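Local coordinates for protein aminotransferase, class III (PDB 6IO1) that acts as a thermostable (S)-enantioselective omega-transaminase, exchanging amino groups between amine and carbonyl substrates with pyridoxal 5'-phosphate as cofactor, at residues K146-M152 / G180-A186; V12-I16 / L29-P34; E365-G371 / V382-K388; K130-Y134 / A314-H320. Numbering follows the deposited sequence.

Contact 1: K146-M152 / G180-A186; sequences KILSRRM and GFIHLTA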
# COMPACT_ATOMS: atom_id res chain seq x y z
N LYS B 146 -0.75 2.91 -23.11
CA LYS B 146 0.44 3.71 -22.81
C LYS B 146 0.12 4.82 -21.81
O LYS B 146 -0.94 5.43 -21.87
CB LYS B 146 1.01 4.31 -24.10
CG LYS B 146 1.47 3.28 -25.11
CD LYS B 146 2.11 3.94 -26.32
CE LYS B 146 2.33 2.94 -27.44
NZ LYS B 146 2.79 3.61 -28.69
N ILE B 147 1.06 5.10 -20.92
CA ILE B 147 0.89 6.12 -19.89
C ILE B 147 1.95 7.19 -20.09
O ILE B 147 3.15 6.89 -20.13
CB ILE B 147 0.97 5.53 -18.47
CG1 ILE B 147 -0.12 4.48 -18.27
CG2 ILE B 147 0.86 6.63 -17.43
CD1 ILE B 147 -1.50 5.06 -18.06
N LEU B 148 1.51 8.44 -20.21
CA LEU B 148 2.41 9.57 -20.35
C LEU B 148 2.79 10.10 -18.97
O LEU B 148 1.92 10.35 -18.13
CB LEU B 148 1.77 10.68 -21.18
CG LEU B 148 1.64 10.44 -22.69
CD1 LEU B 148 0.77 11.51 -23.33
CD2 LEU B 148 3.01 10.40 -23.35
N SER B 149 4.09 10.28 -18.76
CA SER B 149 4.62 10.83 -17.52
C SER B 149 5.76 11.78 -17.88
O SER B 149 6.08 11.97 -19.06
CB SER B 149 5.08 9.73 -16.57
OG SER B 149 5.36 10.25 -15.28
N ARG B 150 6.37 12.38 -16.87
CA ARG B 150 7.40 13.38 -17.09
C ARG B 150 8.67 13.04 -16.33
O ARG B 150 8.65 12.33 -15.32
CB ARG B 150 6.91 14.78 -16.69
CG ARG B 150 5.67 15.24 -17.44
CD ARG B 150 5.09 16.50 -16.82
NE ARG B 150 4.59 16.27 -15.47
CZ ARG B 150 4.08 17.22 -14.69
NH1 ARG B 150 3.98 18.46 -15.14
NH2 ARG B 150 3.66 16.92 -13.47
N ARG B 151 9.78 13.54 -16.85
CA ARG B 151 11.03 13.52 -16.10
C ARG B 151 10.86 14.34 -14.83
O ARG B 151 10.14 15.34 -14.82
CB ARG B 151 12.18 14.10 -16.94
CG ARG B 151 12.57 13.27 -18.15
CD ARG B 151 13.64 13.99 -18.96
NE ARG B 151 14.17 13.17 -20.05
CZ ARG B 151 15.25 12.40 -19.94
NH1 ARG B 151 15.94 12.37 -18.81
NH2 ARG B 151 15.66 11.69 -20.98
N MET B 152 11.46 13.86 -13.74
CA MET B 152 11.42 14.45 -12.40
C MET B 152 10.08 14.19 -11.72
O MET B 152 9.87 14.69 -10.61
CB MET B 152 11.71 15.96 -12.39
CG MET B 152 13.01 16.35 -13.08
SD MET B 152 13.26 18.14 -13.21
CE MET B 152 13.76 18.53 -11.53
N GLY B 180 4.99 0.32 -21.23
CA GLY B 180 3.90 1.20 -21.60
C GLY B 180 3.97 2.61 -21.05
O GLY B 180 2.96 3.32 -21.09
N PHE B 181 5.11 3.04 -20.53
CA PHE B 181 5.24 4.37 -19.94
C PHE B 181 6.18 5.22 -20.78
O PHE B 181 7.28 4.79 -21.14
CB PHE B 181 5.73 4.27 -18.50
CG PHE B 181 4.71 3.70 -17.55
CD1 PHE B 181 4.37 2.36 -17.60
CD2 PHE B 181 4.08 4.51 -16.62
CE1 PHE B 181 3.44 1.83 -16.74
CE2 PHE B 181 3.14 3.99 -15.75
CZ PHE B 181 2.82 2.64 -15.81
N ILE B 182 5.74 6.44 -21.08
CA ILE B 182 6.50 7.39 -21.88
C ILE B 182 6.76 8.62 -21.02
O ILE B 182 5.83 9.16 -20.41
CB ILE B 182 5.76 7.77 -23.17
CG1 ILE B 182 5.49 6.52 -24.01
CG2 ILE B 182 6.55 8.80 -23.97
CD1 ILE B 182 4.25 6.61 -24.85
N HIS B 183 8.01 9.06 -20.98
CA HIS B 183 8.43 10.15 -20.10
C HIS B 183 8.68 11.41 -20.92
O HIS B 183 9.48 11.39 -21.86
CB HIS B 183 9.66 9.75 -19.29
CG HIS B 183 9.37 8.70 -18.27
ND1 HIS B 183 9.53 7.35 -18.52
CD2 HIS B 183 8.89 8.80 -17.01
CE1 HIS B 183 9.17 6.67 -17.45
NE2 HIS B 183 8.79 7.52 -16.52
N LEU B 184 8.00 12.49 -20.54
CA LEU B 184 8.16 13.79 -21.15
C LEU B 184 9.16 14.63 -20.34
O LEU B 184 9.57 14.25 -19.24
CB LEU B 184 6.82 14.51 -21.25
CG LEU B 184 5.66 13.83 -21.99
CD1 LEU B 184 4.32 14.39 -21.54
CD2 LEU B 184 5.82 14.00 -23.48
N THR B 185 9.56 15.77 -20.90
CA THR B 185 10.44 16.67 -20.17
C THR B 185 9.69 17.38 -19.06
O THR B 185 8.50 17.68 -19.16
CB THR B 185 11.07 17.71 -21.11
OG1 THR B 185 10.09 18.67 -21.49
CG2 THR B 185 11.65 17.04 -22.34
N ALA B 186 10.40 17.61 -17.94
CA ALA B 186 9.82 18.33 -16.78
C ALA B 186 9.72 19.83 -17.11
O ALA B 186 10.65 20.35 -17.75
CB ALA B 186 10.68 18.09 -15.57

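Contact 2: V12-I16 / L29-P34; sequences VAKDI and LRREGP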
# COMPACT_ATOMS: atom_id res chain seq x y z
N VAL B 12 18.54 2.75 19.77
CA VAL B 12 19.50 2.90 18.69
C VAL B 12 20.10 1.55 18.31
O VAL B 12 20.20 1.20 17.13
CB VAL B 12 20.59 3.91 19.08
CG1 VAL B 12 21.76 3.85 18.11
CG2 VAL B 12 20.02 5.32 19.14
N ALA B 13 20.49 0.77 19.32
CA ALA B 13 21.09 -0.54 19.06
C ALA B 13 20.10 -1.46 18.36
O ALA B 13 20.45 -2.14 17.38
CB ALA B 13 21.58 -1.16 20.37
N LYS B 14 18.86 -1.51 18.84
CA LYS B 14 17.84 -2.36 18.24
C LYS B 14 17.54 -1.94 16.81
O LYS B 14 17.34 -2.78 15.93
CB LYS B 14 16.56 -2.34 19.07
CG LYS B 14 16.63 -3.12 20.37
CD LYS B 14 15.33 -2.96 21.15
CE LYS B 14 15.17 -4.03 22.21
NZ LYS B 14 14.03 -3.73 23.12
N ASP B 15 17.51 -0.63 16.55
CA ASP B 15 17.26 -0.14 15.20
C ASP B 15 18.37 -0.57 14.26
O ASP B 15 18.12 -1.04 13.14
CB ASP B 15 17.11 1.38 15.20
CG ASP B 15 16.65 1.91 13.86
OD1 ASP B 15 15.42 1.94 13.62
OD2 ASP B 15 17.51 2.30 13.04
N ILE B 16 19.63 -0.40 14.69
CA ILE B 16 20.75 -0.83 13.85
C ILE B 16 20.69 -2.33 13.61
O ILE B 16 20.98 -2.81 12.51
CB ILE B 16 22.08 -0.40 14.49
CG1 ILE B 16 22.24 1.12 14.45
CG2 ILE B 16 23.26 -1.07 13.79
CD1 ILE B 16 23.39 1.63 15.29
N LEU B 29 23.74 4.23 8.22
CA LEU B 29 22.90 3.99 9.38
C LEU B 29 23.58 3.07 10.38
O LEU B 29 23.51 3.30 11.60
CB LEU B 29 21.55 3.40 8.96
CG LEU B 29 20.68 2.97 10.14
CD1 LEU B 29 19.70 4.08 10.52
CD2 LEU B 29 19.95 1.67 9.84
N ARG B 30 24.24 2.01 9.90
CA ARG B 30 24.89 1.08 10.81
C ARG B 30 26.00 1.77 11.60
O ARG B 30 26.23 1.44 12.77
CB ARG B 30 25.44 -0.12 10.04
CG ARG B 30 24.35 -1.01 9.48
CD ARG B 30 24.87 -2.40 9.13
NE ARG B 30 23.77 -3.34 8.93
CZ ARG B 30 23.93 -4.64 8.74
NH1 ARG B 30 25.14 -5.17 8.70
NH2 ARG B 30 22.86 -5.42 8.57
N ARG B 31 26.69 2.73 10.98
CA ARG B 31 27.78 3.42 11.66
C ARG B 31 27.29 4.52 12.60
O ARG B 31 27.85 4.70 13.68
CB ARG B 31 28.76 3.99 10.62
CG ARG B 31 29.68 2.93 10.06
CD ARG B 31 30.02 3.14 8.60
NE ARG B 31 30.87 2.06 8.10
CZ ARG B 31 30.42 0.87 7.74
NH1 ARG B 31 29.12 0.59 7.80
NH2 ARG B 31 31.26 -0.06 7.30
N GLU B 32 26.24 5.25 12.22
CA GLU B 32 25.80 6.41 12.99
C GLU B 32 24.51 6.19 13.76
O GLU B 32 24.28 6.90 14.75
CB GLU B 32 25.61 7.63 12.07
CG GLU B 32 26.81 7.92 11.19
CD GLU B 32 26.57 9.09 10.25
OE1 GLU B 32 25.48 9.71 10.34
OE2 GLU B 32 27.45 9.38 9.43
N GLY B 33 23.66 5.24 13.36
CA GLY B 33 22.41 5.02 14.04
C GLY B 33 21.33 5.96 13.55
O GLY B 33 21.59 6.89 12.78
N PRO B 34 20.10 5.74 14.00
CA PRO B 34 18.98 6.56 13.54
C PRO B 34 18.75 7.77 14.44
O PRO B 34 19.33 7.91 15.52
CB PRO B 34 17.80 5.58 13.64
CG PRO B 34 18.13 4.81 14.87
CD PRO B 34 19.65 4.64 14.87

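Contact 3: E365-G371 / V382-K388; sequences EERPYVG and VEVVRDK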
# COMPACT_ATOMS: atom_id res chain seq x y z
N GLU B 365 19.12 33.85 -1.76
CA GLU B 365 19.67 33.95 -3.10
C GLU B 365 20.79 34.96 -3.19
O GLU B 365 21.49 34.99 -4.20
CB GLU B 365 18.56 34.31 -4.11
CG GLU B 365 17.68 33.13 -4.51
CD GLU B 365 16.59 33.52 -5.49
OE1 GLU B 365 16.38 34.73 -5.69
OE2 GLU B 365 15.93 32.62 -6.05
N GLU B 366 20.97 35.80 -2.16
CA GLU B 366 22.13 36.68 -2.09
C GLU B 366 23.43 35.90 -1.91
O GLU B 366 24.51 36.45 -2.19
CB GLU B 366 21.95 37.67 -0.95
CG GLU B 366 20.78 38.62 -1.13
CD GLU B 366 20.47 39.40 0.13
OE1 GLU B 366 19.43 40.08 0.17
OE2 GLU B 366 21.28 39.33 1.09
N ARG B 367 23.36 34.66 -1.44
CA ARG B 367 24.56 33.87 -1.22
C ARG B 367 25.06 33.28 -2.54
O ARG B 367 24.27 32.93 -3.42
CB ARG B 367 24.27 32.76 -0.22
CG ARG B 367 23.63 33.28 1.05
CD ARG B 367 23.48 32.22 2.13
NE ARG B 367 22.93 32.80 3.35
CZ ARG B 367 22.98 32.22 4.54
NH1 ARG B 367 23.56 31.03 4.69
NH2 ARG B 367 22.45 32.82 5.60
N PRO B 368 26.39 33.16 -2.70
CA PRO B 368 26.93 32.66 -3.97
C PRO B 368 26.60 31.21 -4.26
O PRO B 368 26.71 30.79 -5.42
CB PRO B 368 28.45 32.86 -3.82
CG PRO B 368 28.68 32.93 -2.35
CD PRO B 368 27.45 33.53 -1.75
N TYR B 369 26.20 30.42 -3.26
CA TYR B 369 25.96 29.00 -3.45
C TYR B 369 24.48 28.65 -3.55
O TYR B 369 24.14 27.46 -3.57
CB TYR B 369 26.62 28.19 -2.33
CG TYR B 369 26.39 28.73 -0.94
CD1 TYR B 369 25.18 28.53 -0.29
CD2 TYR B 369 27.39 29.41 -0.26
CE1 TYR B 369 24.97 29.01 0.99
CE2 TYR B 369 27.19 29.89 1.02
CZ TYR B 369 25.98 29.69 1.64
OH TYR B 369 25.77 30.17 2.92
N VAL B 370 23.59 29.64 -3.60
CA VAL B 370 22.15 29.41 -3.72
C VAL B 370 21.75 29.74 -5.15
O VAL B 370 21.74 30.92 -5.54
CB VAL B 370 21.36 30.23 -2.70
CG1 VAL B 370 19.87 30.17 -3.02
CG2 VAL B 370 21.62 29.73 -1.29
N GLY B 371 21.42 28.71 -5.93
CA GLY B 371 21.03 28.94 -7.31
C GLY B 371 19.64 29.54 -7.44
O GLY B 371 19.46 30.58 -8.08
N VAL B 382 15.21 25.16 -1.74
CA VAL B 382 16.43 25.94 -1.93
C VAL B 382 17.40 25.06 -2.70
O VAL B 382 17.92 24.08 -2.15
CB VAL B 382 17.03 26.39 -0.59
CG1 VAL B 382 18.33 27.16 -0.82
CG2 VAL B 382 16.03 27.22 0.20
N GLU B 383 17.63 25.38 -3.97
CA GLU B 383 18.55 24.64 -4.82
C GLU B 383 19.96 25.18 -4.63
O GLU B 383 20.20 26.37 -4.84
CB GLU B 383 18.13 24.74 -6.29
CG GLU B 383 19.10 24.06 -7.25
CD GLU B 383 18.47 23.75 -8.59
OE1 GLU B 383 17.24 23.86 -8.72
OE2 GLU B 383 19.22 23.39 -9.53
N VAL B 384 20.88 24.31 -4.23
CA VAL B 384 22.25 24.69 -3.91
C VAL B 384 23.14 24.36 -5.10
O VAL B 384 23.06 23.27 -5.67
CB VAL B 384 22.73 23.97 -2.64
CG1 VAL B 384 24.22 24.19 -2.43
CG2 VAL B 384 21.95 24.47 -1.43
N VAL B 385 24.00 25.31 -5.46
CA VAL B 385 24.94 25.17 -6.57
C VAL B 385 26.30 25.65 -6.09
O VAL B 385 26.41 26.44 -5.15
CB VAL B 385 24.50 25.95 -7.83
CG1 VAL B 385 23.23 25.35 -8.41
CG2 VAL B 385 24.32 27.42 -7.50
N ARG B 386 27.35 25.15 -6.75
CA ARG B 386 28.70 25.61 -6.41
C ARG B 386 28.88 27.08 -6.78
O ARG B 386 29.56 27.83 -6.07
CB ARG B 386 29.74 24.75 -7.12
CG ARG B 386 29.61 23.26 -6.85
CD ARG B 386 30.83 22.50 -7.33
NE ARG B 386 31.97 22.61 -6.42
CZ ARG B 386 33.17 22.09 -6.66
NH1 ARG B 386 33.40 21.43 -7.79
NH2 ARG B 386 34.14 22.24 -5.78
N ASP B 387 28.28 27.51 -7.89
CA ASP B 387 28.44 28.86 -8.41
C ASP B 387 27.16 29.27 -9.12
O ASP B 387 26.59 28.48 -9.88
CB ASP B 387 29.64 28.95 -9.35
CG ASP B 387 29.81 30.33 -9.95
OD1 ASP B 387 30.15 31.27 -9.19
OD2 ASP B 387 29.61 30.47 -11.17
N LYS B 388 26.70 30.49 -8.86
CA LYS B 388 25.46 30.96 -9.48
C LYS B 388 25.61 31.03 -10.99
O LYS B 388 24.71 30.63 -11.74
CB LYS B 388 25.08 32.34 -8.95
CG LYS B 388 24.59 32.40 -7.53
CD LYS B 388 24.53 33.86 -7.12
CE LYS B 388 23.16 34.25 -6.62
NZ LYS B 388 22.65 33.27 -5.62
O HOH W 1 21.85 30.70 -10.46

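Contact 4: K130-Y134 / A314-H320; sequences KIARY and ADRVFMH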
# COMPACT_ATOMS: atom_id res chain seq x y z
N LYS B 130 -4.40 1.39 -13.59
CA LYS B 130 -5.18 0.21 -13.94
C LYS B 130 -6.61 0.58 -14.33
O LYS B 130 -7.18 -0.02 -15.24
CB LYS B 130 -5.18 -0.79 -12.78
CG LYS B 130 -3.80 -1.36 -12.48
CD LYS B 130 -3.84 -2.38 -11.35
CE LYS B 130 -4.48 -3.68 -11.81
NZ LYS B 130 -4.68 -4.63 -10.68
N ILE B 131 -7.19 1.57 -13.65
CA ILE B 131 -8.55 2.00 -13.97
C ILE B 131 -8.60 2.62 -15.36
O ILE B 131 -9.54 2.38 -16.12
CB ILE B 131 -9.08 2.97 -12.89
CG1 ILE B 131 -9.51 2.20 -11.65
CG2 ILE B 131 -10.25 3.79 -13.42
CD1 ILE B 131 -10.00 3.08 -10.52
N ALA B 132 -7.61 3.44 -15.71
CA ALA B 132 -7.58 4.03 -17.04
C ALA B 132 -7.48 2.96 -18.12
O ALA B 132 -8.24 2.97 -19.11
CB ALA B 132 -6.42 5.02 -17.16
N ARG B 133 -6.56 2.01 -17.94
CA ARG B 133 -6.40 0.95 -18.93
C ARG B 133 -7.66 0.08 -19.02
O ARG B 133 -8.10 -0.28 -20.12
CB ARG B 133 -5.17 0.11 -18.60
CG ARG B 133 -3.87 0.87 -18.81
CD ARG B 133 -2.66 0.14 -18.26
NE ARG B 133 -1.42 0.65 -18.85
CZ ARG B 133 -0.21 0.36 -18.40
NH1 ARG B 133 -0.05 -0.43 -17.35
NH2 ARG B 133 0.86 0.87 -19.01
N TYR B 134 -8.26 -0.25 -17.87
CA TYR B 134 -9.49 -1.04 -17.85
C TYR B 134 -10.64 -0.28 -18.49
O TYR B 134 -11.51 -0.88 -19.14
CB TYR B 134 -9.82 -1.41 -16.40
CG TYR B 134 -11.05 -2.26 -16.22
CD1 TYR B 134 -11.19 -3.47 -16.89
CD2 TYR B 134 -12.06 -1.87 -15.35
CE1 TYR B 134 -12.32 -4.25 -16.71
CE2 TYR B 134 -13.19 -2.64 -15.17
CZ TYR B 134 -13.31 -3.83 -15.85
OH TYR B 134 -14.44 -4.61 -15.66
N ALA B 314 -20.43 -2.95 -16.89
CA ALA B 314 -20.05 -4.33 -17.15
C ALA B 314 -20.58 -5.24 -16.04
O ALA B 314 -20.31 -5.01 -14.86
CB ALA B 314 -18.53 -4.47 -17.26
N ASP B 315 -21.33 -6.27 -16.44
CA ASP B 315 -21.87 -7.25 -15.49
C ASP B 315 -20.79 -8.29 -15.19
O ASP B 315 -20.84 -9.45 -15.62
CB ASP B 315 -23.14 -7.89 -16.04
CG ASP B 315 -23.82 -8.81 -15.04
OD1 ASP B 315 -23.42 -8.79 -13.85
OD2 ASP B 315 -24.75 -9.54 -15.44
N ARG B 316 -19.80 -7.85 -14.42
CA ARG B 316 -18.67 -8.69 -14.04
C ARG B 316 -18.05 -8.11 -12.79
O ARG B 316 -18.30 -6.96 -12.42
CB ARG B 316 -17.64 -8.77 -15.17
CG ARG B 316 -16.89 -7.46 -15.38
CD ARG B 316 -16.21 -7.41 -16.74
NE ARG B 316 -15.10 -8.35 -16.85
CZ ARG B 316 -13.93 -8.20 -16.23
NH1 ARG B 316 -12.97 -9.12 -16.39
NH2 ARG B 316 -13.70 -7.15 -15.46
N VAL B 317 -17.23 -8.92 -12.13
CA VAL B 317 -16.53 -8.46 -10.93
C VAL B 317 -15.34 -7.61 -11.35
O VAL B 317 -14.60 -7.95 -12.27
CB VAL B 317 -16.07 -9.67 -10.08
CG1 VAL B 317 -15.26 -9.20 -8.89
CG2 VAL B 317 -17.27 -10.48 -9.63
N PHE B 318 -15.17 -6.47 -10.67
CA PHE B 318 -14.01 -5.62 -10.89
C PHE B 318 -12.83 -6.24 -10.16
O PHE B 318 -12.73 -6.16 -8.94
CB PHE B 318 -14.30 -4.20 -10.40
CG PHE B 318 -13.16 -3.24 -10.60
CD1 PHE B 318 -12.54 -3.13 -11.83
CD2 PHE B 318 -12.72 -2.44 -9.56
CE1 PHE B 318 -11.49 -2.24 -12.02
CE2 PHE B 318 -11.68 -1.55 -9.74
CZ PHE B 318 -11.07 -1.45 -10.97
N MET B 319 -11.92 -6.86 -10.92
CA MET B 319 -10.86 -7.68 -10.33
C MET B 319 -9.64 -6.82 -9.96
O MET B 319 -8.53 -7.01 -10.47
CB MET B 319 -10.47 -8.80 -11.29
CG MET B 319 -11.60 -9.78 -11.58
SD MET B 319 -12.17 -10.65 -10.10
CE MET B 319 -10.73 -11.63 -9.70
N HIS B 320 -9.87 -5.88 -9.06
CA HIS B 320 -8.79 -5.06 -8.53
C HIS B 320 -9.15 -4.58 -7.14
O HIS B 320 -10.30 -4.22 -6.87
CB HIS B 320 -8.51 -3.85 -9.44
CG HIS B 320 -7.62 -2.82 -8.81
ND1 HIS B 320 -6.25 -2.87 -8.90
CD2 HIS B 320 -7.91 -1.72 -8.07
CE1 HIS B 320 -5.72 -1.85 -8.26
NE2 HIS B 320 -6.71 -1.13 -7.74
O HOH W 2 -5.92 -7.13 -10.85

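Contact 1: K146-M152 / G180-A186
Two parallel strands lie side by side here, their axes 4.0 Å apart at closest and inclined by 32°. At the start of the first, the aliphatic part of K146 meets I182 (CD to CD1, 3.7 Å), while its NZ forms a salt bridge with E216. I147 opens the backbone ladder: its N donates to G180 O (2.6 Å) and its O accepts from I182 N (2.8 Å), so one residue bridges two partners, as parallel pairing requires. Its CB also makes a CH-pi contact, 4.1 Å from the centroid of the F181 ring. L148 projects to the other face and touches I182 (CD2 to CB, 3.8 Å). S149 repeats the ladder with N to I182 O (2.6 Å) and O to L184 N, very short at 2.5 Å. R150 packs its CG 4.0 Å from L184 CB and sends its guanidinium to Y242 and to the backbone of the cofactor-pocket residue E227. R151 N adds the last rung, to L184 O (2.5 Å); beyond it M152 SD rests 3.5 Å from A186 CB. In the seven-stranded sheet of the large, fold-type-I PLP domain, 181-184 is an outermost strand and 146-150 is its inner neighbour, flanked on its other side by strand 221-226; helix 121-138 covers the I147/F181 face and helix 198-216 the I182/L184 face.

Contact 2: V12-I16 / L29-P34
The two N-terminal helices, 8-18 and 26-32, pack here as consecutive helices joined by a short loop; the C-terminal turn of the second, with the G33-P34 exit, lies against the first. No hydrogen bond crosses, so the fit depends on I16, P34 and D15, which have the most surface covered. I16 reaches over the last turn of the second helix: its CD1 comes 3.7 Å from G33 CA and 3.8 Å from R30 O, and its CG1 lies 3.8 Å from L29 O. G33 leaves the helix with positive phi, and a side chain there would run into V12 CG1, so the glycine allows both the turn and the close approach. P34 then enters between the side chains of V12 and D15, its CD 3.9 Å from V12 CG1. D15 is aimed at the second segment, but its carboxylate bonds to H19 and H21 in the connecting loop. The pair also belongs to the dimer interface: K14 and R30 form salt bridges with E99 and E309 of the second subunit. Although D15 OD2 is engaged by H21, it remains close to carbon on this side, 3.8 Å from L29 CD1 and 3.2 Å from P34 CG.

Contact 3: E365-G371 / V382-K388
V382 starts the second segment by packing CG1 against V370 CG1 at 4.0 Å. The next carbonyl, E383 O, accepts from G371 N (2.9 Å), whereas the E383 carboxylate turns to Y188, R191 and R374. V384 faces V370 in an antiparallel, non-hydrogen-bonded pair, CA to CA 4.7 Å; its side chain lies against L446 and L450 of the C-terminal helix 432-450. V385 N closes the pairing by donating to Y369 O (2.9 Å). These contacts form the open end of the beta hairpin 370-376/379-384, with strand 370-376 at the margin of its seven-stranded mixed sheet; a type I turn from R367 to V370 leads into the hairpin. V385 CG2 sits 3.5 Å from G371 N, and a CB on G371 would press tightly on V385 CG1. The chain then turns through R386 and D387, whose carboxylate accepts from S390 N, and K388 folds back across the incoming turn. Its CG is 3.4 Å from P368 O, and its NZ donates to three carbonyls: E365 O (2.5 Å), R367 O (2.8 Å) and V370 O (2.5 Å). One water donates to K388 O at 3.1 Å and, weakly, to G371 O at 3.4 Å.

Contact 4: K130-Y134 / A314-H320
Side chains from both the helix and the loop bridge this buried gap, and the most unusual link is a lysine-to-histidine bond: K130 NZ donates to H320 ND1 at 3.0 Å, near the ring plane, while H320 NE2 is bonded to T127. The helix, 121-138, belongs to the large PLP domain, and its first turns carry the cofactor-pocket residues G121, A122 and N125; the partner 314-320 is an irregular loop after helix 305-312. The backbones stay well apart, with K130 CA and H320 CA 8.4 Å from each other. F318 fills the space between, its CZ 4.0 Å from I131 CG1 and its CE1 3.4 Å from Y134 CD2. The second subunit borders the contact: its F174 makes a cation-pi contact with K130 and meets the Y134 ring, and its I157 O accepts from K130 NZ. A water accepts from K130 NZ (2.8 Å) and donates to M319 O (2.6 Å). At the far end, R316 NH2 donates to Y134 OH at 2.7 Å.

Overall arrangement
From the N terminus, contact 2 closes first, over the 12 residues that separate its segments on helices 8-18 and 26-32. Contact 4 opens next, in helix 121-138, and closes only after 179 further residues. Contact 1 begins and ends within that span, joining strand 146-150 to the sheet-edge strand 181-184, with 27 residues between its two segments. Contact 3 closes last, around a hairpin of the other seven-stranded sheet. No loops cross. Contacts 1 and 4 touch directly: R133 of helix 121-138 packs on I147 and F181, so the helix links the sheet to loop 314-320. Contacts 2 and 4 both reach the second subunit; contacts 3 and 4 lie on opposite sides of the chain's centre.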